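PDB 2Z61: (5-formylfuran-3-yl)methyl phosphate transaminase, which catalyses the pyridoxal-phosphate-dependent transfer of an amino group from alanine to 4-(hydroxymethyl)-2-furancarboxaldehyde phosphate, giving the precursor of the furan moiety in methanofuran. Local coordinates for residues W229-V234 and Y261-A266. Numbering follows the deposited sequence.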
loop_
_atom_site.group_PDB
_atom_site.type_symbol
_atom_site.label_atom_id
_atom_site.label_comp_id
_atom_site.label_asym_id
_atom_site.label_seq_id
_atom_site.Cartn_x
_atom_site.Cartn_y
_atom_site.Cartn_z
ATOM N N TRP A 229 6.245 9.814 -2.859
ATOM C CA TRP A 229 5.111 9.765 -3.776
ATOM C C TRP A 229 4.492 8.367 -3.871
ATOM O O TRP A 229 3.410 8.192 -4.445
ATOM C CB TRP A 229 5.532 10.236 -5.177
ATOM C CG TRP A 229 6.054 11.657 -5.250
ATOM C CD1 TRP A 229 7.185 12.149 -4.656
ATOM C CD2 TRP A 229 5.530 12.730 -6.055
ATOM N NE1 TRP A 229 7.410 13.445 -5.056
ATOM C CE2 TRP A 229 6.412 13.829 -5.913
ATOM C CE3 TRP A 229 4.404 12.865 -6.886
ATOM C CZ2 TRP A 229 6.207 15.054 -6.575
ATOM C CZ3 TRP A 229 4.198 14.086 -7.546
ATOM C CH2 TRP A 229 5.100 15.163 -7.385
ATOM N N ARG A 230 5.190 7.373 -3.319
ATOM C CA ARG A 230 4.718 5.985 -3.293
ATOM C C ARG A 230 4.188 5.476 -4.628
ATOM O O ARG A 230 2.976 5.324 -4.823
ATOM C CB ARG A 230 3.616 5.814 -2.234
ATOM C CG ARG A 230 3.925 6.394 -0.860
ATOM C CD ARG A 230 4.853 5.493 -0.090
ATOM N NE ARG A 230 6.166 5.537 -0.685
ATOM C CZ ARG A 230 6.947 4.487 -0.867
ATOM N NH1 ARG A 230 6.557 3.275 -0.490
ATOM N NH2 ARG A 230 8.107 4.667 -1.464
ATOM N N ILE A 231 5.096 5.181 -5.545
ATOM C CA ILE A 231 4.685 4.674 -6.838
ATOM C C ILE A 231 5.792 3.871 -7.521
ATOM O O ILE A 231 6.893 4.364 -7.752
ATOM C CB ILE A 231 4.199 5.833 -7.749
ATOM C CG1 ILE A 231 3.993 5.314 -9.176
ATOM C CG2 ILE A 231 5.187 7.020 -7.691
ATOM C CD1 ILE A 231 3.351 6.337 -10.107
ATOM N N GLY A 232 5.484 2.606 -7.793
ATOM C CA GLY A 232 6.418 1.712 -8.457
ATOM C C GLY A 232 5.631 0.911 -9.483
ATOM O O GLY A 232 4.495 1.265 -9.802
ATOM N N TYR A 233 6.212 -0.162 -10.007
ATOM C CA TYR A 233 5.498 -0.970 -10.971
ATOM C C TYR A 233 6.068 -2.378 -11.090
ATOM O O TYR A 233 7.212 -2.634 -10.739
ATOM C CB TYR A 233 5.487 -0.265 -12.332
ATOM C CG TYR A 233 6.855 -0.040 -12.940
ATOM C CD1 TYR A 233 7.582 -1.102 -13.474
ATOM C CD2 TYR A 233 7.417 1.242 -12.997
ATOM C CE1 TYR A 233 8.833 -0.902 -14.057
ATOM C CE2 TYR A 233 8.674 1.454 -13.580
ATOM C CZ TYR A 233 9.372 0.372 -14.113
ATOM O OH TYR A 233 10.588 0.554 -14.725
ATOM N N VAL A 234 5.242 -3.294 -11.574
ATOM C CA VAL A 234 5.667 -4.672 -11.739
ATOM C C VAL A 234 5.404 -5.096 -13.180
ATOM O O VAL A 234 4.389 -4.724 -13.767
ATOM C CB VAL A 234 4.908 -5.603 -10.770
ATOM C CG1 VAL A 234 5.405 -7.029 -10.911
ATOM C CG2 VAL A 234 5.109 -5.121 -9.341
ATOM N N TYR A 261 -0.055 10.762 -12.575
ATOM C CA TYR A 261 -0.008 11.829 -13.562
ATOM C C TYR A 261 1.311 12.574 -13.544
ATOM O O TYR A 261 1.840 12.921 -14.594
ATOM C CB TYR A 261 -1.170 12.812 -13.372
ATOM C CG TYR A 261 -2.475 12.247 -13.877
ATOM C CD1 TYR A 261 -3.418 11.711 -13.001
ATOM C CD2 TYR A 261 -2.741 12.187 -15.245
ATOM C CE1 TYR A 261 -4.590 11.124 -13.474
ATOM C CE2 TYR A 261 -3.912 11.601 -15.730
ATOM C CZ TYR A 261 -4.827 11.072 -14.841
ATOM O OH TYR A 261 -5.962 10.456 -15.323
ATOM N N ALA A 262 1.854 12.803 -12.355
ATOM C CA ALA A 262 3.120 13.512 -12.230
ATOM C C ALA A 262 4.274 12.718 -12.850
ATOM O O ALA A 262 5.173 13.289 -13.470
ATOM C CB ALA A 262 3.409 13.793 -10.760
ATOM N N ALA A 263 4.241 11.402 -12.686
ATOM C CA ALA A 263 5.293 10.531 -13.204
ATOM C C ALA A 263 5.444 10.584 -14.726
ATOM O O ALA A 263 6.518 10.285 -15.254
ATOM C CB ALA A 263 5.042 9.088 -12.755
ATOM N N LEU A 264 4.373 10.949 -15.430
ATOM C CA LEU A 264 4.433 11.040 -16.888
ATOM C C LEU A 264 5.571 11.971 -17.302
ATOM O O LEU A 264 6.219 11.754 -18.324
ATOM C CB LEU A 264 3.109 11.562 -17.456
ATOM C CG LEU A 264 1.881 10.668 -17.280
ATOM C CD1 LEU A 264 0.630 11.428 -17.689
ATOM C CD2 LEU A 264 2.042 9.408 -18.108
ATOM N N LYS A 265 5.829 12.996 -16.494
ATOM C CA LYS A 265 6.894 13.945 -16.797
ATOM C C LYS A 265 8.309 13.421 -16.515
ATOM O O LYS A 265 9.297 14.096 -16.794
ATOM C CB LYS A 265 6.656 15.254 -16.037
ATOM C CG LYS A 265 5.474 16.055 -16.572
ATOM C CD LYS A 265 5.717 16.459 -18.023
ATOM C CE LYS A 265 4.472 17.064 -18.654
ATOM N NZ LYS A 265 3.404 16.050 -18.872
ATOM N N ALA A 266 8.407 12.212 -15.977
ATOM C CA ALA A 266 9.715 11.645 -15.675
ATOM C C ALA A 266 10.473 11.283 -16.951
ATOM O O ALA A 266 11.692 11.158 -16.936
ATOM C CB ALA A 266 9.560 10.410 -14.796
#
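The indole of Trp229 meets Ala262 through the outer part of its six-membered ring: CZ3 comes to 3.3 Å from Ala262 CB, with Trp229 CH2 at 4.0 Å and Trp229 CE3 at 4.1 Å from the same Ala262 CB. That methyl approaches obliquely, so the pair is a short apolar contact rather than a stack. Ile47 of helix 45-56 touches the side chains of both Trp229 and Ala262, and Thr60 of the second subunit packs on Trp229. On the pyrrole side, NE1 makes a weak hydrogen bond to Thr43 OG1. The ring reaches the helix because CG stands anti to the carbonyl carbon of Trp229 (chi1 -60°).

Two residues on, Ile231 repeats the theme on a smaller scale. Both side-chain torsions are extended (chi1 171°, chi2 173°), which carries Ile231 CD1 out to 4.2 Å from Ala263 CB. Each larger side chain thus meets a single alanine methyl, and all four touching residues are buried. No hydrogen bond links the two segments; a polar tie lies just outside them, between Trp229 O and Ser259 OG in helix 257-263.

Between Trp229 and Ile231 in sequence, Arg230 turns elsewhere and its NH2 hydrogen-bonds phosphate oxygen OP2 of the pyridoxal-phosphate-modified lysine at position 222. The contact thus joins helix 257-263 to a phosphate-binding segment that runs into strand 232-235, antiparallel to its neighbours in the seven-stranded sheet; such a sheet with one antiparallel strand is the hallmark of the large domain of fold-type I aminotransferases.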